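Local atomic coordinates of protein-tyrosine-phosphatase PTP1 (Arabidopsis thaliana, PDB entry 6KRX), a protein that removes phosphate from phosphotyrosine in target proteins, acting on the MAP kinase MPK6 and, in vitro, on MPK4, and with MKP1 represses salicylic acid and camalexin biosynthesis in plant defence. Residues Ser73-Asn78 against Asp95-Asp100; Leu122-Glu127 against Arg303-Gly308; Asn209-Tyr214 against Pro221-His226. One frame throughout, in Å; residues are numbered along the deposited sequence.

How the contacts relate
All three contacts belong to the classical tyrosine-phosphatase domain. Contacts 1 and 2 are neighbours, their centres 14 Å apart: Phe99 of contact 1 packs against the backbone that runs into Gln305, with its CE2 3.3 Å from Lys304 O. Both approach the active site. In contact 2 the side chain of Arg306 lies about 8 Å from that of Cys265, the phosphocysteine nucleophile, while in contact 1 the side chain of Asp95 is about 7 Å from those of Ile269 and Gln311, which probably bind substrate as in related phosphatases. Contact 3 stands apart, its centre 26 Å from that of contact 2, but residues 122-123 and its two strands belong to one mixed sheet.

Contact 1 of 3, residues Ser73-Asn78 against Asp95-Asp100; sequences SELLLN and DVVPFD
Asn78 and Phe99 bring the two backbones closest, CA to CA 5.6 Å, where the chain from helix 72-76 meets an irregular segment, and one bond ties them: Asp100 N donates to Asn78 O over 2.8 Å, nearly straight at 169° and in the plane of the carbonyl. Residues 95-100 carry the DVxPFD part of the conserved tyrosine-phosphatase NRYxDVxPFD motif, in which the phosphotyrosine-recognition loop runs on into the body of the domain. Asn78 O also faces Phe99 CA at 3.5 Å in a CA-H...O contact, and it sits at the edge of the Phe99 ring, near the ring plane.

Leu75 supplies the apolar part. CG anti to the backbone N (chi1 173°) swings the branch toward the loop, where the two methyls part. CD1 reaches Val97 CG2 at 3.8 Å and approaches the Phe99 ring obliquely, 3.9 Å from CE1, while CD2 comes up against the backbone, 3.5 Å from Asp95 O. The leucine and phenylalanine side chains cross at about a right angle. Further back, Phe99 packs on Met70 and Ser79.

The Asp100 carboxylate turns to the chain just beyond Asn78: OD2 bonds to Thr80 OG1 and OD1 to Val81 N. Both its ends are therefore engaged, and the OD2 to Asn78 O approach is no bond, merely two acceptors side by side. Asn78's own amide folds back instead, ND2 donating to a lone pair of Glu74 O at 2.7 Å, with that oxygen only 8° out of the amide plane.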
ATOM      1  N   SER A  73      -6.131  -9.435 -21.993  1.00 11.58           N
ATOM      2  CA  SER A  73      -7.480  -8.913 -22.344  1.00 11.92           C
ATOM      3  C   SER A  73      -8.331  -8.808 -21.070  1.00 10.77           C
ATOM      4  O   SER A  73      -9.230  -7.970 -21.040  1.00 12.90           O
ATOM      5  CB  SER A  73      -8.148  -9.771 -23.406  1.00 12.50           C
ATOM      6  OG  SER A  73      -8.331 -11.108 -22.966  1.00 11.42           O
ATOM      7  N   GLU A  74      -8.061  -9.648 -20.067  1.00 11.60           N
ATOM      8  CA  GLU A  74      -8.813  -9.555 -18.782  1.00 11.59           C
ATOM      9  C   GLU A  74      -8.425  -8.263 -18.053  1.00 14.40           C
ATOM     10  O   GLU A  74      -9.315  -7.677 -17.390  1.00 17.31           O
ATOM     11  CB  GLU A  74      -8.581 -10.785 -17.913  1.00 13.13           C
ATOM     12  CG  GLU A  74      -9.147 -12.054 -18.518  1.00 13.88           C
ATOM     13  CD  GLU A  74      -8.929 -13.288 -17.662  1.00 16.84           C
ATOM     14  OE1 GLU A  74      -9.930 -13.899 -17.265  1.00 18.07           O
ATOM     15  OE2 GLU A  74      -7.774 -13.625 -17.392  1.00 17.45           O
ATOM     16  N   LEU A  75      -7.162  -7.825 -18.153  1.00 12.59           N
ATOM     17  CA  LEU A  75      -6.780  -6.493 -17.608  1.00 12.32           C
ATOM     18  C   LEU A  75      -7.393  -5.396 -18.478  1.00 13.37           C
ATOM     19  O   LEU A  75      -8.131  -4.552 -17.958  1.00 12.72           O
ATOM     20  CB  LEU A  75      -5.256  -6.349 -17.592  1.00 13.70           C
ATOM     21  CG  LEU A  75      -4.727  -4.965 -17.211  1.00 17.61           C
ATOM     22  CD1 LEU A  75      -5.169  -4.565 -15.817  1.00 16.84           C
ATOM     23  CD2 LEU A  75      -3.211  -4.908 -17.326  1.00 18.25           C
ATOM     24  N   LEU A  76      -7.140  -5.465 -19.786  1.00 13.35           N
ATOM     25  CA  LEU A  76      -7.410  -4.310 -20.673  1.00 14.02           C
ATOM     26  C   LEU A  76      -8.915  -4.073 -20.812  1.00 12.33           C
ATOM     27  O   LEU A  76      -9.337  -2.889 -20.713  1.00 14.14           O
ATOM     28  CB  LEU A  76      -6.728  -4.562 -22.024  1.00 15.53           C
ATOM     29  CG  LEU A  76      -5.196  -4.538 -21.986  1.00 16.86           C
ATOM     30  CD1 LEU A  76      -4.624  -4.808 -23.365  1.00 22.70           C
ATOM     31  CD2 LEU A  76      -4.672  -3.229 -21.427  1.00 20.24           C
ATOM     32  N   LEU A  77      -9.706  -5.134 -20.984  1.00 10.75           N
ATOM     33  CA  LEU A  77     -11.158  -4.952 -21.231  1.00 12.44           C
ATOM     34  C   LEU A  77     -11.904  -4.621 -19.929  1.00 13.49           C
ATOM     35  O   LEU A  77     -13.085  -4.226 -20.025  1.00 14.66           O
ATOM     36  CB  LEU A  77     -11.709  -6.222 -21.889  1.00 11.84           C
ATOM     37  CG  LEU A  77     -11.140  -6.513 -23.280  1.00 12.58           C
ATOM     38  CD1 LEU A  77     -11.757  -7.781 -23.855  1.00 13.33           C
ATOM     39  CD2 LEU A  77     -11.362  -5.331 -24.218  1.00 14.70           C
ATOM     40  N   ASN A  78     -11.229  -4.700 -18.769  1.00 12.67           N
ATOM     41  CA  ASN A  78     -11.901  -4.432 -17.467  1.00 13.77           C
ATOM     42  C   ASN A  78     -11.298  -3.182 -16.810  1.00 11.93           C
ATOM     43  O   ASN A  78     -11.659  -2.869 -15.655  1.00 12.70           O
ATOM     44  CB  ASN A  78     -11.847  -5.674 -16.587  1.00 14.47           C
ATOM     45  CG  ASN A  78     -12.678  -6.793 -17.176  1.00 16.00           C
ATOM     46  OD1 ASN A  78     -13.882  -6.630 -17.345  1.00 17.61           O
ATOM     47  ND2 ASN A  78     -12.044  -7.899 -17.546  1.00 16.02           N
ATOM     48  N   ASP A  95       1.050  -0.589 -18.343  1.00 16.82           N
ATOM     49  CA  ASP A  95       0.508  -1.949 -18.083  1.00 16.46           C
ATOM     50  C   ASP A  95       0.085  -2.104 -16.615  1.00 16.42           C
ATOM     51  O   ASP A  95      -0.313  -3.228 -16.250  1.00 18.82           O
ATOM     52  CB  ASP A  95       1.521  -3.026 -18.473  1.00 24.00           C
ATOM     53  CG  ASP A  95       2.814  -3.010 -17.673  1.00 25.95           C
ATOM     54  OD1 ASP A  95       3.243  -1.923 -17.240  1.00 25.00           O
ATOM     55  OD2 ASP A  95       3.390  -4.091 -17.489  1.00 38.04           O
ATOM     56  N   VAL A  96       0.173  -1.044 -15.806  1.00 12.59           N
ATOM     57  CA  VAL A  96      -0.303  -1.132 -14.392  1.00 10.81           C
ATOM     58  C   VAL A  96      -1.411  -0.097 -14.220  1.00 11.10           C
ATOM     59  O   VAL A  96      -1.106   1.082 -14.061  1.00 10.97           O
ATOM     60  CB  VAL A  96       0.834  -0.953 -13.365  1.00 11.82           C
ATOM     61  CG1 VAL A  96       0.296  -1.019 -11.942  1.00 11.48           C
ATOM     62  CG2 VAL A  96       1.934  -1.981 -13.564  1.00 13.91           C
ATOM     63  N   VAL A  97      -2.655  -0.566 -14.315  1.00 11.68           N
ATOM     64  CA  VAL A  97      -3.859   0.308 -14.269  1.00 12.46           C
ATOM     65  C   VAL A  97      -4.863  -0.343 -13.336  1.00 10.56           C
ATOM     66  O   VAL A  97      -4.907  -1.569 -13.232  1.00 10.77           O
ATOM     67  CB  VAL A  97      -4.437   0.512 -15.685  1.00 12.55           C
ATOM     68  CG1 VAL A  97      -3.530   1.408 -16.522  1.00 15.67           C
ATOM     69  CG2 VAL A  97      -4.689  -0.802 -16.403  1.00 14.64           C
ATOM     70  N   PRO A  98      -5.743   0.450 -12.694  1.00 10.49           N
ATOM     71  CA  PRO A  98      -6.818  -0.102 -11.876  1.00  9.41           C
ATOM     72  C   PRO A  98      -7.980  -0.635 -12.728  1.00  9.86           C
ATOM     73  O   PRO A  98      -8.262  -0.096 -13.807  1.00 10.74           O
ATOM     74  CB  PRO A  98      -7.274   1.112 -11.063  1.00 10.07           C
ATOM     75  CG  PRO A  98      -7.051   2.266 -12.018  1.00  9.78           C
ATOM     76  CD  PRO A  98      -5.760   1.919 -12.726  1.00  9.29           C
ATOM     77  N   PHE A  99      -8.606  -1.694 -12.229  1.00  9.38           N
ATOM     78  CA  PHE A  99      -9.903  -2.188 -12.753  1.00  9.96           C
ATOM     79  C   PHE A  99     -10.990  -1.134 -12.558  1.00  9.82           C
ATOM     80  O   PHE A  99     -11.025  -0.442 -11.537  1.00 11.27           O
ATOM     81  CB  PHE A  99     -10.293  -3.459 -12.008  1.00 11.92           C
ATOM     82  CG  PHE A  99      -9.271  -4.553 -12.117  1.00 12.45           C
ATOM     83  CD1 PHE A  99      -8.836  -4.980 -13.361  1.00 16.06           C
ATOM     84  CD2 PHE A  99      -8.737  -5.146 -10.979  1.00 11.52           C
ATOM     85  CE1 PHE A  99      -7.901  -5.995 -13.469  1.00 17.37           C
ATOM     86  CE2 PHE A  99      -7.822  -6.182 -11.096  1.00 13.01           C
ATOM     87  CZ  PHE A  99      -7.387  -6.581 -12.335  1.00 16.33           C
ATOM     88  N   ASP A 100     -11.920  -1.054 -13.516  1.00 10.01           N
ATOM     89  CA  ASP A 100     -13.106  -0.172 -13.369  1.00 11.54           C
ATOM     90  C   ASP A 100     -13.890  -0.468 -12.074  1.00 11.82           C
ATOM     91  O   ASP A 100     -14.432   0.482 -11.481  1.00 14.55           O
ATOM     92  CB  ASP A 100     -14.003  -0.317 -14.607  1.00 11.77           C
ATOM     93  CG  ASP A 100     -13.345   0.158 -15.893  1.00 12.31           C
ATOM     94  OD1 ASP A 100     -12.520   1.101 -15.836  1.00 11.91           O
ATOM     95  OD2 ASP A 100     -13.666  -0.421 -16.960  1.00 16.09           O
TER

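Contact 2 of 3, residues Leu122-Glu127 against Arg303-Gly308; sequences LIKTSE and RKQRIG
Gln305 touches Ile123 and Lys124 with its CB and its terminal amide; two conformers were modelled, and the bonds given here are those of one. Its CB lies 3.8 Å from Ile123 CD1. From there the chain runs out extended, and the amide meets the Lys124 backbone with both ends. OE1 accepts from Lys124 N at 3.0 Å, the N-H coming in 25° off the plane of the amide carbonyl. NE2 donates to Lys124 O at 3.1 Å, a more bent bond with an N-H...O angle of 142°. A water adds a second donor to OE1, 2.6 Å away, and with its other hydrogen reaches Leu122 O at 2.7 Å, bridging two acceptors that lie only 3.4 Å apart. Asn102 ND2 bonds to Leu122 O as well as to Gln305 O.

Here the segment leading into the Q-loop, whose Gln311 probably binds substrate, is pinned where Lys124 leaves strand 120-123, an outermost strand of the mixed sheet.

Next comes Arg306, whose CB lies 4.0 Å from Ile123 CD1; that methyl is thus shared between two successive residues of the loop. Beyond CB the arginine leaves the contact: CG is anti to the backbone N (chi1 -171°) and the chain stays extended to NE. NH1 bonds to Ser121 OG, while NE and NH2 donate to Gly268 O and Ala267 O of the phosphate-binding loop that follows Cys265.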
ATOM      1  N   LEU A 122      -8.942   0.394  -4.506  1.00  8.53           N
ATOM      2  CA  LEU A 122      -9.310   0.031  -3.115  1.00  8.97           C
ATOM      3  C   LEU A 122      -9.037  -1.469  -2.919  1.00  9.63           C
ATOM      4  O   LEU A 122      -9.561  -2.307  -3.678  1.00 11.51           O
ATOM      5  CB  LEU A 122     -10.775   0.420  -2.862  1.00 11.67           C
ATOM      6  CG  LEU A 122     -11.268   0.394  -1.414  1.00 16.78           C
ATOM      7  CD1 LEU A 122     -11.358  -1.016  -0.877  1.00 19.87           C
ATOM      8  CD2 LEU A 122     -10.430   1.258  -0.492  1.00 16.34           C
ATOM      9  N   ILE A 123      -8.208  -1.783  -1.927  1.00  9.08           N
ATOM     10  CA  ILE A 123      -7.813  -3.172  -1.561  1.00  8.41           C
ATOM     11  C   ILE A 123      -8.451  -3.510  -0.216  1.00  8.44           C
ATOM     12  O   ILE A 123      -8.180  -2.800   0.761  1.00  9.39           O
ATOM     13  CB  ILE A 123      -6.287  -3.342  -1.475  1.00  9.21           C
ATOM     14  CG1 ILE A 123      -5.567  -2.755  -2.692  1.00  8.86           C
ATOM     15  CG2 ILE A 123      -5.927  -4.803  -1.242  1.00  9.61           C
ATOM     16  CD1 ILE A 123      -5.929  -3.402  -4.010  1.00  9.47           C
ATOM     17  N   LYS A 124      -9.254  -4.563  -0.178  1.00  8.73           N
ATOM     18  CA  LYS A 124      -9.858  -4.949   1.116  1.00  9.86           C
ATOM     19  C   LYS A 124     -10.126  -6.450   1.123  1.00 10.70           C
ATOM     20  O   LYS A 124     -10.361  -7.032   0.050  1.00 13.36           O
ATOM     21  CB  LYS A 124     -11.145  -4.170   1.373  1.00 11.61           C
ATOM     22  CG  LYS A 124     -12.224  -4.363   0.329  1.00 12.04           C
ATOM     23  CD  LYS A 124     -13.490  -3.606   0.688  1.00 13.44           C
ATOM     24  CE  LYS A 124     -14.469  -3.627  -0.463  1.00 15.33           C
ATOM     25  NZ  LYS A 124     -15.760  -3.012  -0.088  1.00 16.15           N
ATOM     26  N   THR A 125     -10.191  -7.006   2.324  1.00 11.15           N
ATOM     27  CA  THR A 125     -10.505  -8.447   2.478  1.00 14.40           C
ATOM     28  C   THR A 125     -11.841  -8.577   3.210  1.00 17.34           C
ATOM     29  O   THR A 125     -12.412  -9.674   3.115  1.00 27.34           O
ATOM     30  CB  THR A 125      -9.338  -9.177   3.166  1.00 14.93           C
ATOM     31  OG1 THR A 125      -9.079  -8.559   4.424  1.00 14.26           O
ATOM     32  CG2 THR A 125      -8.095  -9.144   2.316  1.00 14.76           C
ATOM     33  N   SER A 126     -12.296  -7.522   3.903  1.00 20.63           N
ATOM     34  CA  SER A 126     -13.636  -7.512   4.568  1.00 26.05           C
ATOM     35  C   SER A 126     -14.039  -6.090   4.994  1.00 26.57           C
ATOM     36  O   SER A 126     -13.272  -5.138   4.725  1.00 21.70           O
ATOM     37  CB  SER A 126     -13.657  -8.466   5.743  1.00 27.43           C
ATOM     38  OG  SER A 126     -13.157  -7.850   6.922  1.00 28.09           O
ATOM     39  N   GLU A 127     -15.207  -5.943   5.641  1.00 26.57           N
ATOM     40  CA  GLU A 127     -15.645  -4.615   6.158  1.00 26.52           C
ATOM     41  C   GLU A 127     -15.410  -4.552   7.672  1.00 29.89           C
ATOM     42  O   GLU A 127     -15.843  -3.553   8.296  1.00 29.28           O
ATOM     43  CB  GLU A 127     -17.114  -4.318   5.832  1.00 27.54           C
ATOM     44  CG  GLU A 127     -17.477  -4.493   4.371  1.00 24.65           C
ATOM     45  CD  GLU A 127     -16.654  -3.695   3.369  1.00 23.07           C
ATOM     46  OE1 GLU A 127     -16.177  -2.584   3.714  1.00 25.25           O
ATOM     47  OE2 GLU A 127     -16.513  -4.186   2.235  1.00 24.47           O
ATOM     48  N   ARG A 303      -4.777  -9.666  -6.198  1.00  7.94           N
ATOM     49  CA  ARG A 303      -4.545  -9.548  -7.663  1.00  9.64           C
ATOM     50  C   ARG A 303      -5.872  -9.341  -8.396  1.00 10.02           C
ATOM     51  O   ARG A 303      -5.864  -8.656  -9.446  1.00 12.51           O
ATOM     52  CB  ARG A 303      -3.767 -10.757  -8.165  1.00  9.07           C
ATOM     53  CG  ARG A 303      -2.302 -10.733  -7.767  1.00  9.04           C
ATOM     54  CD  ARG A 303      -1.565 -11.974  -8.171  1.00  9.28           C
ATOM     55  NE  ARG A 303      -0.144 -11.829  -7.932  1.00  9.40           N
ATOM     56  CZ  ARG A 303       0.788 -12.642  -8.416  1.00 11.12           C
ATOM     57  NH1 ARG A 303       0.438 -13.676  -9.167  1.00 11.27           N
ATOM     58  NH2 ARG A 303       2.058 -12.416  -8.147  1.00 11.25           N
ATOM     59  N   LYS A 304      -6.952  -9.867  -7.839  1.00 10.40           N
ATOM     60  CA  LYS A 304      -8.315  -9.624  -8.388  1.00 12.86           C
ATOM     61  C   LYS A 304      -8.722  -8.163  -8.165  1.00 11.74           C
ATOM     62  O   LYS A 304      -9.696  -7.724  -8.793  1.00 13.32           O
ATOM     63  CB  LYS A 304      -9.329 -10.565  -7.733  1.00 16.55           C
ATOM     64  CG  LYS A 304      -9.210 -12.014  -8.175  1.00 22.93           C
ATOM     65  CD  LYS A 304     -10.346 -12.866  -7.662  1.00 30.42           C
ATOM     66  CE  LYS A 304     -10.347 -14.276  -8.218  1.00 37.70           C
ATOM     67  NZ  LYS A 304      -9.104 -15.011  -7.876  1.00 43.89           N
ATOM     68  N   GLN A 305      -7.992  -7.437  -7.311  0.50  9.49           N
ATOM     69  CA  GLN A 305      -8.347  -6.027  -6.989  0.50  8.62           C
ATOM     70  C   GLN A 305      -7.322  -5.063  -7.596  0.50  8.11           C
ATOM     71  O   GLN A 305      -7.670  -3.881  -7.772  0.50  8.83           O
ATOM     72  CB  GLN A 305      -8.440  -5.840  -5.476  0.50  8.92           C
ATOM     73  CG  GLN A 305      -9.637  -6.555  -4.875  0.50  8.75           C
ATOM     74  CD  GLN A 305      -9.672  -6.446  -3.375  0.50  8.94           C
ATOM     75  OE1 GLN A 305     -10.210  -5.493  -2.814  0.50  8.48           O
ATOM     76  NE2 GLN A 305      -9.093  -7.435  -2.717  0.50  8.20           N
ATOM     77  N   ARG A 306      -6.115  -5.544  -7.892  1.00  7.64           N
ATOM     78  CA  ARG A 306      -5.114  -4.709  -8.601  1.00  7.72           C
ATOM     79  C   ARG A 306      -4.107  -5.648  -9.247  1.00  7.83           C
ATOM     80  O   ARG A 306      -3.468  -6.427  -8.538  1.00  7.09           O
ATOM     81  CB  ARG A 306      -4.423  -3.699  -7.679  1.00  8.06           C
ATOM     82  CG  ARG A 306      -3.544  -2.688  -8.399  1.00  7.79           C
ATOM     83  CD  ARG A 306      -3.068  -1.619  -7.416  1.00  7.54           C
ATOM     84  NE  ARG A 306      -2.082  -0.697  -7.972  1.00  8.11           N
ATOM     85  CZ  ARG A 306      -2.358   0.352  -8.736  1.00  9.40           C
ATOM     86  NH1 ARG A 306      -3.608   0.608  -9.104  1.00  8.73           N
ATOM     87  NH2 ARG A 306      -1.380   1.118  -9.181  1.00  9.11           N
ATOM     88  N   ILE A 307      -3.936  -5.511 -10.554  1.00  8.73           N
ATOM     89  CA  ILE A 307      -3.123  -6.466 -11.349  1.00 10.06           C
ATOM     90  C   ILE A 307      -1.724  -6.614 -10.739  1.00 10.37           C
ATOM     91  O   ILE A 307      -1.103  -5.600 -10.429  1.00  9.86           O
ATOM     92  CB  ILE A 307      -3.055  -5.978 -12.805  1.00 12.33           C
ATOM     93  CG1 ILE A 307      -2.478  -7.048 -13.731  1.00 17.97           C
ATOM     94  CG2 ILE A 307      -2.319  -4.656 -12.906  1.00 13.02           C
ATOM     95  CD1 ILE A 307      -3.433  -8.187 -14.019  1.00 23.64           C
ATOM     96  N   GLY A 308      -1.284  -7.857 -10.558  1.00  9.33           N
ATOM     97  CA  GLY A 308       0.146  -8.147 -10.343  1.00  9.15           C
ATOM     98  C   GLY A 308       0.626  -7.868  -8.919  1.00  9.45           C
ATOM     99  O   GLY A 308       1.848  -7.892  -8.733  1.00 11.98           O
TER
HETATM  100  O   HOH W   1     -11.925  -3.698  -3.686  1.00 19.01           O

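Contact 3 of 3, residues Asn209-Tyr214 against Pro221-His226; sequences NLEVNY and PMSVLH
Leu210 pairs with Val224 and Val212 with Met222 as hydrogen-bonded pairs of an antiparallel hairpin, the strand axes 4.7 Å apart at closest and 144° between their directions. The straightest of the four backbone bonds is Met222 N to Val212 O, 2.7 Å with an N-H...O angle of 175°.

Val212 and Met222 run alongside each other in the same direction. The methionine bends at its last torsion (chi3 60°), which folds CE back to within 3.6 Å of Val212 CG1. On the same face Leu210 CD1 rests 3.7 Å from His226 CB, the two side chains crossing aslant; the imidazole itself is held through NE2 by Tyr178 OH.

Asn209, Glu211 and Ser223 occupy the other face, where a water links all three. It accepts from Ser223 OG and donates to Asn209 OD1, each at 2.7 Å, and gives a longer bond of 3.1 Å to Glu211 OE2. The other carboxylate oxygen, OE1, lies 3.7 Å from Pro221 CG, glutamate and proline running alongside each other.

Helix 145-155 covers the face of Leu210, Val212 and Met222 with Trp149, Ile153 and Val152. Within the central sheet, strand 191-200 bonds to the far edge of 206-214, while Val224 and His226 pack on Ile160 of strand 159-162, the neighbour of 222-228; this last strand runs on toward the WPD loop that carries Asp234.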
ATOM      1  N   ASN A 209       4.883  14.540   9.622  1.00 14.81           N
ATOM      2  CA  ASN A 209       3.535  14.962  10.079  1.00 15.64           C
ATOM      3  C   ASN A 209       3.041  16.009   9.079  1.00 15.20           C
ATOM      4  O   ASN A 209       3.585  17.121   9.080  1.00 17.00           O
ATOM      5  CB  ASN A 209       3.608  15.426  11.538  1.00 16.70           C
ATOM      6  CG  ASN A 209       2.301  15.929  12.113  1.00 18.40           C
ATOM      7  OD1 ASN A 209       1.314  16.060  11.403  1.00 18.40           O
ATOM      8  ND2 ASN A 209       2.295  16.234  13.406  1.00 18.24           N
ATOM      9  N   LEU A 210       2.076  15.634   8.231  1.00 13.15           N
ATOM     10  CA  LEU A 210       1.597  16.524   7.142  1.00 15.96           C
ATOM     11  C   LEU A 210       0.204  17.055   7.477  1.00 15.36           C
ATOM     12  O   LEU A 210      -0.591  16.337   8.108  1.00 17.53           O
ATOM     13  CB  LEU A 210       1.563  15.774   5.809  1.00 14.93           C
ATOM     14  CG  LEU A 210       2.903  15.234   5.322  1.00 16.86           C
ATOM     15  CD1 LEU A 210       2.742  14.582   3.960  1.00 16.20           C
ATOM     16  CD2 LEU A 210       3.949  16.342   5.250  1.00 17.51           C
ATOM     17  N   GLU A 211      -0.042  18.298   7.064  1.00 20.95           N
ATOM     18  CA  GLU A 211      -1.393  18.898   7.151  1.00 20.65           C
ATOM     19  C   GLU A 211      -1.786  19.349   5.752  1.00 15.96           C
ATOM     20  O   GLU A 211      -0.986  19.999   5.073  1.00 18.93           O
ATOM     21  CB  GLU A 211      -1.425  20.042   8.167  1.00 23.24           C
ATOM     22  CG  GLU A 211      -1.347  19.524   9.590  1.00 29.46           C
ATOM     23  CD  GLU A 211      -1.512  20.561  10.684  1.00 35.55           C
ATOM     24  OE1 GLU A 211      -1.857  21.722  10.362  1.00 31.96           O
ATOM     25  OE2 GLU A 211      -1.287  20.200  11.857  1.00 45.90           O
ATOM     26  N   VAL A 212      -2.991  18.980   5.352  1.00 19.75           N
ATOM     27  CA  VAL A 212      -3.489  19.348   4.008  1.00 19.18           C
ATOM     28  C   VAL A 212      -4.835  20.049   4.219  1.00 22.93           C
ATOM     29  O   VAL A 212      -5.613  19.643   5.119  1.00 20.68           O
ATOM     30  CB  VAL A 212      -3.569  18.114   3.083  1.00 23.20           C
ATOM     31  CG1 VAL A 212      -4.641  17.128   3.517  1.00 23.31           C
ATOM     32  CG2 VAL A 212      -3.758  18.511   1.636  1.00 29.45           C
ATOM     33  N   ASN A 213      -5.059  21.107   3.452  1.00 26.19           N
ATOM     34  CA  ASN A 213      -6.365  21.802   3.516  1.00 30.79           C
ATOM     35  C   ASN A 213      -6.585  22.527   2.194  1.00 31.84           C
ATOM     36  O   ASN A 213      -5.602  22.733   1.463  1.00 27.98           O
ATOM     37  CB  ASN A 213      -6.445  22.780   4.690  1.00 34.63           C
ATOM     38  CG  ASN A 213      -7.870  23.199   4.982  1.00 41.83           C
ATOM     39  OD1 ASN A 213      -8.814  22.499   4.604  1.00 45.72           O
ATOM     40  ND2 ASN A 213      -8.036  24.334   5.640  1.00 50.21           N
ATOM     41  N   TYR A 214      -7.837  22.880   1.910  1.00 32.10           N
ATOM     42  CA  TYR A 214      -8.130  23.787   0.774  1.00 33.66           C
ATOM     43  C   TYR A 214      -7.726  25.208   1.183  1.00 34.98           C
ATOM     44  O   TYR A 214      -7.831  25.537   2.379  1.00 40.78           O
ATOM     45  CB  TYR A 214      -9.606  23.674   0.394  1.00 29.48           C
ATOM     46  CG  TYR A 214     -10.006  22.309  -0.103  1.00 26.21           C
ATOM     47  CD1 TYR A 214      -9.503  21.823  -1.299  1.00 25.02           C
ATOM     48  CD2 TYR A 214     -10.865  21.496   0.621  1.00 24.57           C
ATOM     49  CE1 TYR A 214      -9.866  20.577  -1.777  1.00 27.19           C
ATOM     50  CE2 TYR A 214     -11.230  20.241   0.161  1.00 27.54           C
ATOM     51  CZ  TYR A 214     -10.726  19.781  -1.045  1.00 24.27           C
ATOM     52  OH  TYR A 214     -11.075  18.552  -1.518  1.00 26.24           O
ATOM     53  N   PRO A 221      -7.721  21.854   8.894  1.00 31.14           N
ATOM     54  CA  PRO A 221      -6.896  21.018   8.027  1.00 29.54           C
ATOM     55  C   PRO A 221      -6.996  19.536   8.406  1.00 27.89           C
ATOM     56  O   PRO A 221      -7.488  19.204   9.482  1.00 26.96           O
ATOM     57  CB  PRO A 221      -5.473  21.547   8.237  1.00 33.02           C
ATOM     58  CG  PRO A 221      -5.505  22.159   9.622  1.00 38.38           C
ATOM     59  CD  PRO A 221      -6.913  22.692   9.793  1.00 36.08           C
ATOM     60  N   MET A 222      -6.524  18.680   7.504  1.00 22.02           N
ATOM     61  CA  MET A 222      -6.553  17.221   7.750  1.00 20.69           C
ATOM     62  C   MET A 222      -5.124  16.750   8.044  1.00 17.81           C
ATOM     63  O   MET A 222      -4.238  17.173   7.305  1.00 21.03           O
ATOM     64  CB  MET A 222      -7.102  16.481   6.531  1.00 23.60           C
ATOM     65  CG  MET A 222      -7.569  15.092   6.869  1.00 30.14           C
ATOM     66  SD  MET A 222      -8.251  14.294   5.400  1.00 33.00           S
ATOM     67  CE  MET A 222      -6.796  14.342   4.364  1.00 28.32           C
ATOM     68  N   SER A 223      -4.939  15.990   9.133  1.00 18.33           N
ATOM     69  CA  SER A 223      -3.619  15.429   9.537  1.00 16.23           C
ATOM     70  C   SER A 223      -3.358  14.141   8.751  1.00 14.92           C
ATOM     71  O   SER A 223      -4.264  13.285   8.702  1.00 15.24           O
ATOM     72  CB  SER A 223      -3.562  15.116  11.018  1.00 19.54           C
ATOM     73  OG  SER A 223      -3.540  16.300  11.788  1.00 26.65           O
ATOM     74  N   VAL A 224      -2.160  14.009   8.180  1.00 14.53           N
ATOM     75  CA  VAL A 224      -1.758  12.737   7.506  1.00 12.73           C
ATOM     76  C   VAL A 224      -0.360  12.382   7.998  1.00 12.03           C
ATOM     77  O   VAL A 224       0.508  13.260   7.932  1.00 15.00           O
ATOM     78  CB  VAL A 224      -1.770  12.877   5.977  1.00 13.72           C
ATOM     79  CG1 VAL A 224      -1.387  11.569   5.302  1.00 15.61           C
ATOM     80  CG2 VAL A 224      -3.105  13.377   5.460  1.00 14.41           C
ATOM     81  N   LEU A 225      -0.171  11.156   8.501  1.00 12.76           N
ATOM     82  CA  LEU A 225       1.201  10.695   8.817  1.00 11.80           C
ATOM     83  C   LEU A 225       1.755  10.037   7.548  1.00 12.02           C
ATOM     84  O   LEU A 225       1.142   9.057   7.091  1.00  9.89           O
ATOM     85  CB  LEU A 225       1.181   9.709   9.982  1.00 13.01           C
ATOM     86  CG  LEU A 225       2.546   9.139  10.369  1.00 15.64           C
ATOM     87  CD1 LEU A 225       3.474  10.239  10.855  1.00 18.93           C
ATOM     88  CD2 LEU A 225       2.400   8.044  11.405  1.00 18.50           C
ATOM     89  N   HIS A 226       2.852  10.583   7.039  1.00 11.30           N
ATOM     90  CA  HIS A 226       3.565  10.060   5.846  1.00 10.03           C
ATOM     91  C   HIS A 226       4.781   9.252   6.310  1.00 11.06           C
ATOM     92  O   HIS A 226       5.636   9.811   7.022  1.00 11.28           O
ATOM     93  CB  HIS A 226       3.934  11.234   4.947  1.00 11.50           C
ATOM     94  CG  HIS A 226       4.514  10.863   3.633  1.00  9.63           C
ATOM     95  ND1 HIS A 226       5.851  10.563   3.488  1.00 10.33           N
ATOM     96  CD2 HIS A 226       3.953  10.771   2.409  1.00  9.46           C
ATOM     97  CE1 HIS A 226       6.086  10.304   2.217  1.00 11.87           C
ATOM     98  NE2 HIS A 226       4.931  10.417   1.541  1.00 10.22           N
TER
HETATM   99  O   HOH W   2      -1.034  17.158  12.233  1.00 25.64           O